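Local coordinates for protein KLLA0C04147p (Kluyveromyces lactis, PDB 5H2D) that binds ergosterol in the tunnel of its oxysterol-binding-protein-related domain and probably transfers sterols between membranes, at residues Ser51-Asp56 with Ser171-Arg176; Ser44-Leu49 with Gly212-Asn217; Asn207-Gly212 with Gln219-Gly224. All blocks are in the same frame, centred on the assembly; numbering follows the deposited sequence.

Contact 1. Residues Ser51-Asp56 with Ser171-Arg176; sequences SMVGKD and SKFNGR. With SO4 (sulfate ion), chain C.
The type II beta turn from Met-52 to Lys-55 docks against Phe-173, the last residue of strand 161-173, tying the chain after helix 45-49 to the beta framework of the sterol-binding domain. Two backbone bonds hold it there. Gly-54 N donates to Phe-173 O over 2.8 Å, and Phe-173 N donates to Lys-55 O over 3.2 Å along a nearly straight N-H line (167°). The Phe-173 ring presents its edge to Met-52 O, in plane with it, and its CE2 lies 4.1 Å from Val-53 CG2. The other Val-53 branch, CG1, rests on Gly-175, 3.7 Å from its N, where a CB would be tight. The bent aliphatic chain of Lys-172 passes Gly-54 O, its CD 3.4 Å from that oxygen. Beside the turn, Asp-56 OD2 takes a weak bond from Ser-171 OG, while Asp-56 OD1 accepts from Thr-58 N and Ser-171 OG accepts from Met-57 N. An alanine in place of Asp-56 would probably leave Thr-58 N without its carboxylate acceptor and the Ser-171 hydroxyl freer to turn. Asp-56 CG is anti to the backbone N (chi1 -175°), which brings it near Ser-171 OG; OD2 lies 3.1 Å from Ser-171 O, two acceptors without a bond.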
loop_
_atom_site.group_PDB
_atom_site.type_symbol
_atom_site.label_atom_id
_atom_site.label_comp_id
_atom_site.label_asym_id
_atom_site.label_seq_id
_atom_site.Cartn_x
_atom_site.Cartn_y
_atom_site.Cartn_z
ATOM N N SER A 51 -18.445 -7.023 -22.628
ATOM C CA SER A 51 -19.584 -7.830 -22.205
ATOM C C SER A 51 -19.875 -7.700 -20.713
ATOM O O SER A 51 -20.731 -8.426 -20.195
ATOM C CB SER A 51 -19.354 -9.305 -22.564
ATOM O OG SER A 51 -18.350 -9.908 -21.756
ATOM N N MET A 52 -19.201 -6.787 -20.015
ATOM C CA MET A 52 -19.338 -6.680 -18.563
ATOM C C MET A 52 -19.421 -5.223 -18.139
ATOM O O MET A 52 -18.892 -4.823 -17.097
ATOM C CB MET A 52 -18.194 -7.405 -17.856
ATOM C CG MET A 52 -18.195 -8.898 -18.147
ATOM S SD MET A 52 -16.907 -9.815 -17.300
ATOM C CE MET A 52 -15.459 -9.020 -17.998
ATOM N N VAL A 53 -20.107 -4.408 -18.937
ATOM C CA VAL A 53 -20.205 -2.994 -18.629
ATOM C C VAL A 53 -20.973 -2.799 -17.329
ATOM O O VAL A 53 -21.966 -3.488 -17.054
ATOM C CB VAL A 53 -20.862 -2.244 -19.800
ATOM C CG1 VAL A 53 -20.903 -0.757 -19.512
ATOM C CG2 VAL A 53 -20.094 -2.519 -21.088
ATOM N N GLY A 54 -20.503 -1.859 -16.509
ATOM C CA GLY A 54 -21.118 -1.575 -15.230
ATOM C C GLY A 54 -20.711 -2.483 -14.087
ATOM O O GLY A 54 -21.184 -2.270 -12.961
ATOM N N LYS A 55 -19.853 -3.477 -14.321
ATOM C CA LYS A 55 -19.476 -4.411 -13.268
ATOM C C LYS A 55 -18.290 -3.897 -12.452
ATOM O O LYS A 55 -17.514 -3.038 -12.883
ATOM C CB LYS A 55 -19.133 -5.793 -13.834
ATOM C CG LYS A 55 -20.329 -6.687 -14.129
ATOM C CD LYS A 55 -21.107 -6.161 -15.325
ATOM C CE LYS A 55 -22.188 -7.137 -15.779
ATOM N NZ LYS A 55 -22.706 -6.794 -17.141
ATOM N N ASP A 56 -18.177 -4.447 -11.247
ATOM C CA ASP A 56 -17.093 -4.240 -10.306
ATOM C C ASP A 56 -15.933 -5.178 -10.641
ATOM O O ASP A 56 -16.101 -6.189 -11.324
ATOM C CB ASP A 56 -17.620 -4.497 -8.891
ATOM C CG ASP A 56 -16.612 -4.201 -7.818
ATOM O OD1 ASP A 56 -15.817 -5.105 -7.488
ATOM O OD2 ASP A 56 -16.632 -3.071 -7.278
ATOM N N SER A 171 -14.689 0.008 -7.109
ATOM C CA SER A 171 -14.325 0.040 -8.522
ATOM C C SER A 171 -15.555 -0.054 -9.417
ATOM O O SER A 171 -16.608 -0.568 -9.024
ATOM C CB SER A 171 -13.360 -1.099 -8.879
ATOM O OG SER A 171 -14.014 -2.355 -8.797
ATOM N N LYS A 172 -15.389 0.415 -10.653
ATOM C CA LYS A 172 -16.503 0.454 -11.595
ATOM C C LYS A 172 -15.979 0.622 -13.011
ATOM O O LYS A 172 -15.237 1.571 -13.286
ATOM C CB LYS A 172 -17.452 1.603 -11.249
ATOM C CG LYS A 172 -18.595 1.779 -12.239
ATOM C CD LYS A 172 -19.528 0.595 -12.208
ATOM C CE LYS A 172 -20.980 1.060 -12.174
ATOM N NZ LYS A 172 -21.255 1.910 -10.978
ATOM N N PHE A 173 -16.381 -0.277 -13.907
ATOM C CA PHE A 173 -16.116 -0.121 -15.332
ATOM C C PHE A 173 -17.361 0.483 -15.972
ATOM O O PHE A 173 -18.422 -0.143 -15.955
ATOM C CB PHE A 173 -15.767 -1.452 -15.997
ATOM C CG PHE A 173 -15.615 -1.345 -17.486
ATOM C CD1 PHE A 173 -14.648 -0.521 -18.028
ATOM C CD2 PHE A 173 -16.455 -2.046 -18.341
ATOM C CE1 PHE A 173 -14.502 -0.402 -19.414
ATOM C CE2 PHE A 173 -16.316 -1.930 -19.717
ATOM C CZ PHE A 173 -15.345 -1.110 -20.249
ATOM N N ASN A 174 -17.232 1.692 -16.521
ATOM C CA ASN A 174 -18.387 2.424 -17.040
ATOM C C ASN A 174 -18.573 2.282 -18.550
ATOM O O ASN A 174 -19.355 3.035 -19.144
ATOM C CB ASN A 174 -18.300 3.911 -16.654
ATOM C CG ASN A 174 -17.176 4.665 -17.360
ATOM O OD1 ASN A 174 -16.447 4.117 -18.177
ATOM N ND2 ASN A 174 -17.062 5.957 -17.059
ATOM N N GLY A 175 -17.902 1.325 -19.182
ATOM C CA GLY A 175 -17.958 1.171 -20.617
ATOM C C GLY A 175 -16.876 1.913 -21.368
ATOM O O GLY A 175 -16.643 1.621 -22.546
ATOM N N ARG A 176 -16.209 2.868 -20.724
ATOM C CA ARG A 176 -15.051 3.529 -21.306
ATOM C C ARG A 176 -13.806 3.353 -20.449
ATOM O O ARG A 176 -12.794 2.852 -20.949
ATOM C CB ARG A 176 -15.336 5.015 -21.533
ATOM C CG ARG A 176 -14.105 5.770 -21.987
ATOM C CD ARG A 176 -14.461 6.976 -22.825
ATOM N NE ARG A 176 -13.268 7.671 -23.294
ATOM C CZ ARG A 176 -13.294 8.759 -24.057
ATOM N NH1 ARG A 176 -12.160 9.334 -24.438
ATOM N NH2 ARG A 176 -14.457 9.272 -24.439
HETATM S S SO4 C . -9.965 5.796 -24.429
HETATM O O1 SO4 C . -9.349 4.604 -24.995
HETATM O O2 SO4 C . -9.020 6.458 -23.516
HETATM O O3 SO4 C . -10.330 6.707 -25.516
HETATM O O4 SO4 C . -11.192 5.418 -23.731
#

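Contact 2. Residues Ser44-Leu49 with Gly212-Asn217; sequences SLWSVL and GILLGN. With SO4 (sulfate ion), chain C.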
loop_
_atom_site.group_PDB
_atom_site.type_symbol
_atom_site.label_atom_id
_atom_site.label_comp_id
_atom_site.label_asym_id
_atom_site.label_seq_id
_atom_site.Cartn_x
_atom_site.Cartn_y
_atom_site.Cartn_z
ATOM N N SER A 44 -7.095 -8.571 -26.051
ATOM C CA SER A 44 -7.527 -7.182 -25.985
ATOM C C SER A 44 -8.427 -6.956 -24.767
ATOM O O SER A 44 -9.372 -7.714 -24.536
ATOM C CB SER A 44 -8.252 -6.812 -27.284
ATOM O OG SER A 44 -9.421 -6.054 -27.065
ATOM N N LEU A 45 -8.122 -5.924 -23.973
ATOM C CA LEU A 45 -8.922 -5.662 -22.775
ATOM C C LEU A 45 -10.359 -5.312 -23.136
ATOM O O LEU A 45 -11.304 -5.773 -22.482
ATOM C CB LEU A 45 -8.287 -4.534 -21.950
ATOM C CG LEU A 45 -8.971 -4.233 -20.608
ATOM C CD1 LEU A 45 -9.115 -5.508 -19.790
ATOM C CD2 LEU A 45 -8.179 -3.179 -19.813
ATOM N N TRP A 46 -10.542 -4.485 -24.164
ATOM C CA TRP A 46 -11.894 -4.177 -24.615
ATOM C C TRP A 46 -12.671 -5.443 -24.968
ATOM O O TRP A 46 -13.843 -5.576 -24.595
ATOM C CB TRP A 46 -11.839 -3.216 -25.801
ATOM C CG TRP A 46 -13.195 -3.008 -26.397
ATOM C CD1 TRP A 46 -13.649 -3.488 -27.596
ATOM C CD2 TRP A 46 -14.291 -2.317 -25.798
ATOM N NE1 TRP A 46 -14.956 -3.108 -27.787
ATOM C CE2 TRP A 46 -15.372 -2.389 -26.698
ATOM C CE3 TRP A 46 -14.461 -1.629 -24.594
ATOM C CZ2 TRP A 46 -16.610 -1.809 -26.426
ATOM C CZ3 TRP A 46 -15.687 -1.053 -24.327
ATOM C CH2 TRP A 46 -16.742 -1.140 -25.243
ATOM N N SER A 47 -12.044 -6.393 -25.679
ATOM C CA SER A 47 -12.760 -7.607 -26.071
ATOM C C SER A 47 -13.307 -8.345 -24.861
ATOM O O SER A 47 -14.346 -9.016 -24.958
ATOM C CB SER A 47 -11.856 -8.536 -26.896
ATOM O OG SER A 47 -10.980 -9.317 -26.094
ATOM N N VAL A 48 -12.631 -8.213 -23.717
ATOM C CA VAL A 48 -13.046 -8.867 -22.484
ATOM C C VAL A 48 -14.125 -8.051 -21.788
ATOM O O VAL A 48 -15.172 -8.579 -21.390
ATOM C CB VAL A 48 -11.818 -9.068 -21.570
ATOM C CG1 VAL A 48 -12.246 -9.572 -20.197
ATOM C CG2 VAL A 48 -10.814 -10.019 -22.206
ATOM N N LEU A 49 -13.898 -6.746 -21.649
ATOM C CA LEU A 49 -14.761 -5.919 -20.817
ATOM C C LEU A 49 -16.042 -5.481 -21.514
ATOM O O LEU A 49 -16.969 -5.047 -20.827
ATOM C CB LEU A 49 -14.013 -4.678 -20.330
ATOM C CG LEU A 49 -12.782 -4.893 -19.433
ATOM C CD1 LEU A 49 -12.180 -3.554 -19.041
ATOM C CD2 LEU A 49 -13.149 -5.707 -18.194
ATOM N N GLY A 212 -7.414 4.397 -22.044
ATOM C CA GLY A 212 -6.851 3.824 -23.251
ATOM C C GLY A 212 -7.445 2.496 -23.660
ATOM O O GLY A 212 -6.879 1.818 -24.519
ATOM N N ILE A 213 -8.564 2.096 -23.056
ATOM C CA ILE A 213 -9.125 0.773 -23.309
ATOM C C ILE A 213 -9.709 0.704 -24.715
ATOM O O ILE A 213 -9.448 -0.241 -25.472
ATOM C CB ILE A 213 -10.175 0.439 -22.232
ATOM C CG1 ILE A 213 -9.534 0.540 -20.838
ATOM C CG2 ILE A 213 -10.788 -0.935 -22.472
ATOM C CD1 ILE A 213 -10.511 0.326 -19.685
ATOM N N LEU A 214 -10.502 1.712 -25.088
ATOM C CA LEU A 214 -11.067 1.757 -26.434
ATOM C C LEU A 214 -9.983 1.954 -27.483
ATOM O O LEU A 214 -10.083 1.410 -28.589
ATOM C CB LEU A 214 -12.099 2.875 -26.530
ATOM C CG LEU A 214 -13.216 2.811 -25.496
ATOM C CD1 LEU A 214 -14.193 3.964 -25.701
ATOM C CD2 LEU A 214 -13.907 1.456 -25.566
ATOM N N LEU A 215 -8.954 2.746 -27.162
ATOM C CA LEU A 215 -7.824 2.970 -28.057
ATOM C C LEU A 215 -6.968 1.730 -28.266
ATOM O O LEU A 215 -6.141 1.722 -29.182
ATOM C CB LEU A 215 -6.950 4.106 -27.516
ATOM C CG LEU A 215 -7.551 5.505 -27.584
ATOM C CD1 LEU A 215 -6.621 6.518 -26.931
ATOM C CD2 LEU A 215 -7.818 5.872 -29.031
ATOM N N GLY A 216 -7.137 0.687 -27.454
ATOM C CA GLY A 216 -6.316 -0.496 -27.577
ATOM C C GLY A 216 -4.963 -0.403 -26.908
ATOM O O GLY A 216 -4.077 -1.214 -27.205
ATOM N N ASN A 217 -4.778 0.545 -25.994
ATOM C CA ASN A 217 -3.509 0.713 -25.284
ATOM C C ASN A 217 -3.796 1.084 -23.835
ATOM O O ASN A 217 -3.619 2.235 -23.420
ATOM C CB ASN A 217 -2.639 1.768 -25.965
ATOM C CG ASN A 217 -1.274 1.891 -25.318
ATOM O OD1 ASN A 217 -0.789 0.952 -24.687
ATOM N ND2 ASN A 217 -0.646 3.048 -25.474
HETATM S S SO4 C . -9.965 5.796 -24.429
HETATM O O1 SO4 C . -9.349 4.604 -24.995
HETATM O O2 SO4 C . -9.020 6.458 -23.516
HETATM O O3 SO4 C . -10.330 6.707 -25.516
HETATM O O4 SO4 C . -11.192 5.418 -23.731
HETATM O O HOH W 1 -8.453 -2.718 -25.215
#
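Leu-214 sets its CD2 methyl over one face of the Trp-46 indole, and this is the tight part of the contact. CD2 lies 3.3 Å from Trp-46 CE3 and 3.6 Å from the centroid of the six-membered ring, 26° off its normal, a CH-pi contact displaced toward the rim. Close as it is, this pair sits toward the solvent, Leu-214 being exposed and Trp-46 partly so. The buried side is looser: Ile-213 packs against both Leu-45 and Leu-49, its CG1 4.1 Å from Leu-45 CD2 and its CD1 4.3 Å from Leu-49 CD1, with Phe-173 of strand 161-173 touching both Ile-213 and Leu-49. No direct hydrogen bond joins the two segments. Instead a water accepts from Trp-46 N at 2.9 Å and donates to Ile-213 O at 2.7 Å, linking the first turn of the helix to the type I turn from Ile-213 to Gly-216. Ser-44 is the N-cap, its OG accepting from Ser-47 N. Leu-45 also touches the ergosterol, consistent with helix 45-49 being part of the N-terminal lid that closes the sterol tunnel in this family, here resting on a hairpin loop.

Contact 3. Residues Asn207-Gly212 with Gln219-Gly224; sequences NNQVVG and QVDNYG. With ERG (ergosterol), chain B; SO4 (sulfate ion), chain C.
Asn-207 to Val-211 and Gln-219 to Tyr-223 run antiparallel with their axes 4.6 Å apart at closest approach, in a register of five pairs in which Asn-207/Tyr-223, Gln-209/Asp-221 and Val-211/Gln-219 are hydrogen-bonded and Asn-208/Asn-222 and Val-210/Val-220 are not. The bond from Asn-207 N to Tyr-223 O is weak, while Gln-209 N donates to Asp-221 O over 2.7 Å. On the face carrying Gln-209, its side chain lies alongside that of Asp-221, and Gln-209 NE2 donates to Asp-221 OD2 over 2.9 Å. The donor meets the anti lone pair of OD2, with the oxygen close to the amide plane; the same oxygen accepts from Arg-244 N, so two N-H groups grip it. Tyr-223 CG takes the crowded position between its backbone N and carbonyl carbon (chi1 72°), which leans it back across the strand pair toward Asn-207. Asn-207 CB sits over one face of the Tyr-223 ring, 3.7 Å from the centroid, a CH-pi contact; Tyr-223 OH is hydrogen-bonded to Asp-179 OD1 of the neighbouring strand 178-190. The segments form a beta hairpin in the curved antiparallel framework of the oxysterol-binding domain, and the face bearing Asn-208, Val-210 and Val-220 lines the ergosterol pocket. Val-210 CG2 lies 3.7 Å from sterol C21, and Val-220 CG2 approaches the same methyl at 3.9 Å. On the ring system of the sterol, Asn-208 OD1 lies 3.7 Å from C9 and accepts from His-182 NE2. Asn-208 ND2 donates to Asn-222 OD1 over 2.8 Å. The two amide planes stand 87° apart, although the side chains point the same way. Asn-222 ND2 in turn donates to Thr-113 OG1, a second-shell bond likely to limit how the Asn-222 amide can turn.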
loop_
_atom_site.group_PDB
_atom_site.type_symbol
_atom_site.label_atom_id
_atom_site.label_comp_id
_atom_site.label_asym_id
_atom_site.label_seq_id
_atom_site.Cartn_x
_atom_site.Cartn_y
_atom_site.Cartn_z
ATOM N N ASN A 207 -7.444 8.592 -6.498
ATOM C CA ASN A 207 -8.112 7.632 -7.359
ATOM C C ASN A 207 -7.153 7.069 -8.407
ATOM O O ASN A 207 -6.131 7.670 -8.738
ATOM C CB ASN A 207 -9.290 8.286 -8.076
ATOM C CG ASN A 207 -10.177 9.034 -7.134
ATOM O OD1 ASN A 207 -10.569 8.509 -6.098
ATOM N ND2 ASN A 207 -10.476 10.292 -7.468
ATOM N N ASN A 208 -7.500 5.900 -8.941
ATOM C CA ASN A 208 -6.809 5.368 -10.108
ATOM C C ASN A 208 -7.833 5.032 -11.177
ATOM O O ASN A 208 -9.011 4.819 -10.894
ATOM C CB ASN A 208 -5.978 4.101 -9.794
ATOM C CG ASN A 208 -5.868 3.827 -8.319
ATOM O OD1 ASN A 208 -6.633 3.029 -7.776
ATOM N ND2 ASN A 208 -4.910 4.487 -7.656
ATOM N N GLN A 209 -7.377 4.976 -12.422
ATOM C CA GLN A 209 -8.261 4.517 -13.477
ATOM C C GLN A 209 -7.433 3.834 -14.547
ATOM O O GLN A 209 -6.249 4.131 -14.723
ATOM C CB GLN A 209 -9.073 5.670 -14.081
ATOM C CG GLN A 209 -8.201 6.754 -14.678
ATOM C CD GLN A 209 -8.996 7.903 -15.278
ATOM O OE1 GLN A 209 -10.205 7.805 -15.475
ATOM N NE2 GLN A 209 -8.309 9.002 -15.568
ATOM N N VAL A 210 -8.067 2.911 -15.258
ATOM C CA VAL A 210 -7.488 2.353 -16.475
ATOM C C VAL A 210 -8.152 3.068 -17.638
ATOM O O VAL A 210 -9.379 3.030 -17.769
ATOM C CB VAL A 210 -7.688 0.831 -16.564
ATOM C CG1 VAL A 210 -7.142 0.313 -17.880
ATOM C CG2 VAL A 210 -6.978 0.130 -15.396
ATOM N N VAL A 211 -7.348 3.772 -18.437
ATOM C CA VAL A 211 -7.830 4.448 -19.640
ATOM C C VAL A 211 -7.111 3.870 -20.855
ATOM O O VAL A 211 -6.301 2.950 -20.733
ATOM C CB VAL A 211 -7.637 5.974 -19.545
ATOM C CG1 VAL A 211 -8.482 6.548 -18.419
ATOM C CG2 VAL A 211 -6.181 6.326 -19.334
ATOM N N GLY A 212 -7.414 4.397 -22.044
ATOM C CA GLY A 212 -6.851 3.824 -23.251
ATOM C C GLY A 212 -7.445 2.496 -23.660
ATOM O O GLY A 212 -6.879 1.818 -24.519
ATOM N N GLN A 219 -3.747 1.977 -20.020
ATOM C CA GLN A 219 -2.748 2.670 -19.218
ATOM C C GLN A 219 -3.320 2.938 -17.833
ATOM O O GLN A 219 -4.483 3.324 -17.697
ATOM C CB GLN A 219 -2.321 3.986 -19.905
ATOM C CG GLN A 219 -1.845 5.111 -18.982
ATOM C CD GLN A 219 -1.822 6.485 -19.668
ATOM O OE1 GLN A 219 -2.631 6.765 -20.557
ATOM N NE2 GLN A 219 -0.893 7.347 -19.247
ATOM N N VAL A 220 -2.502 2.725 -16.805
ATOM C CA VAL A 220 -2.894 3.064 -15.440
ATOM C C VAL A 220 -2.628 4.544 -15.196
ATOM O O VAL A 220 -1.507 5.032 -15.393
ATOM C CB VAL A 220 -2.138 2.204 -14.413
ATOM C CG1 VAL A 220 -2.587 2.589 -13.018
ATOM C CG2 VAL A 220 -2.347 0.727 -14.656
ATOM N N ASP A 221 -3.648 5.256 -14.742
ATOM C CA ASP A 221 -3.548 6.667 -14.402
ATOM C C ASP A 221 -3.980 6.852 -12.956
ATOM O O ASP A 221 -4.933 6.220 -12.494
ATOM C CB ASP A 221 -4.429 7.519 -15.326
ATOM C CG ASP A 221 -4.403 8.990 -14.972
ATOM O OD1 ASP A 221 -3.319 9.493 -14.614
ATOM O OD2 ASP A 221 -5.473 9.633 -15.059
ATOM N N ASN A 222 -3.275 7.708 -12.244
ATOM C CA ASN A 222 -3.663 8.095 -10.900
ATOM C C ASN A 222 -4.015 9.575 -10.913
ATOM O O ASN A 222 -3.333 10.374 -11.556
ATOM C CB ASN A 222 -2.534 7.780 -9.914
ATOM C CG ASN A 222 -2.190 6.310 -9.907
ATOM O OD1 ASN A 222 -2.965 5.494 -9.412
ATOM N ND2 ASN A 222 -1.043 5.951 -10.488
ATOM N N TYR A 223 -5.112 9.933 -10.256
ATOM C CA TYR A 223 -5.628 11.287 -10.398
ATOM C C TYR A 223 -6.379 11.689 -9.139
ATOM O O TYR A 223 -6.823 10.844 -8.362
ATOM C CB TYR A 223 -6.550 11.398 -11.621
ATOM C CG TYR A 223 -7.887 10.708 -11.440
ATOM C CD1 TYR A 223 -8.041 9.350 -11.702
ATOM C CD2 TYR A 223 -8.996 11.419 -10.998
ATOM C CE1 TYR A 223 -9.270 8.719 -11.536
ATOM C CE2 TYR A 223 -10.222 10.806 -10.824
ATOM C CZ TYR A 223 -10.357 9.460 -11.096
ATOM O OH TYR A 223 -11.585 8.858 -10.916
ATOM N N GLY A 224 -6.544 12.994 -8.970
ATOM C CA GLY A 224 -7.344 13.540 -7.896
ATOM C C GLY A 224 -6.516 14.336 -6.905
ATOM O O GLY A 224 -5.291 14.407 -6.973
HETATM C C1 ERG B . -3.087 1.733 -5.762
HETATM C C2 ERG B . -2.216 1.980 -4.533
HETATM C C3 ERG B . -3.039 1.630 -3.320
HETATM C C4 ERG B . -3.471 0.164 -3.376
HETATM C C5 ERG B . -4.115 -0.172 -4.614
HETATM C C6 ERG B . -5.108 -1.141 -4.612
HETATM C C7 ERG B . -5.745 -1.582 -5.784
HETATM C C8 ERG B . -5.387 -1.060 -7.030
HETATM C C9 ERG B . -4.537 0.085 -7.056
HETATM C C10 ERG B . -3.583 0.282 -5.849
HETATM C C11 ERG B . -3.798 0.315 -8.442
HETATM C C12 ERG B . -4.675 -0.015 -9.654
HETATM C C13 ERG B . -5.214 -1.450 -9.481
HETATM C C14 ERG B . -6.123 -1.392 -8.233
HETATM C C15 ERG B . -6.813 -2.739 -8.287
HETATM C C16 ERG B . -7.055 -2.981 -9.805
HETATM C C17 ERG B . -6.271 -1.844 -10.517
HETATM C C18 ERG B . -4.091 -2.508 -9.390
HETATM C C19 ERG B . -2.371 -0.665 -6.071
HETATM C C20 ERG B . -5.796 -2.345 -11.900
HETATM C C21 ERG B . -4.941 -1.347 -12.671
HETATM C C22 ERG B . -7.062 -2.632 -12.697
HETATM C C23 ERG B . -7.410 -4.032 -13.091
HETATM C C24 ERG B . -8.703 -4.298 -13.861
HETATM C C25 ERG B . -8.412 -5.332 -14.957
HETATM C C26 ERG B . -7.369 -4.742 -15.914
HETATM C C27 ERG B . -9.660 -5.678 -15.786
HETATM C C28 ERG B . -9.710 -4.822 -12.855
HETATM O O1 ERG B . -2.275 1.890 -2.089
HETATM S S SO4 C . -9.965 5.796 -24.429
HETATM O O1 SO4 C . -9.349 4.604 -24.995
HETATM O O2 SO4 C . -9.020 6.458 -23.516
HETATM O O3 SO4 C . -10.330 6.707 -25.516
HETATM O O4 SO4 C . -11.192 5.418 -23.731
#

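How the contacts relate
From the N terminus, helix 45-49 and the turn after it supply the first halves of contacts 2 and 1. Residues 171-176 close contact 1, and 212-217 later close contact 2, so the smaller loop lies within the larger. The hairpin of contact 3 opens at 207-212, after contact 1 has closed, and its return strand follows the loop of contact 2; these two therefore cross and share Gly-212. Phe-173 joins contacts 1 and 2, with CE1 4.1 Å from Ile-213 CD1, and Leu-45 CD2 meets Val-210 CG1 at 4.1 Å between contacts 2 and 3. Together they tie residues 44-56 to strands 161-173 and 207-211 beside the ergosterol.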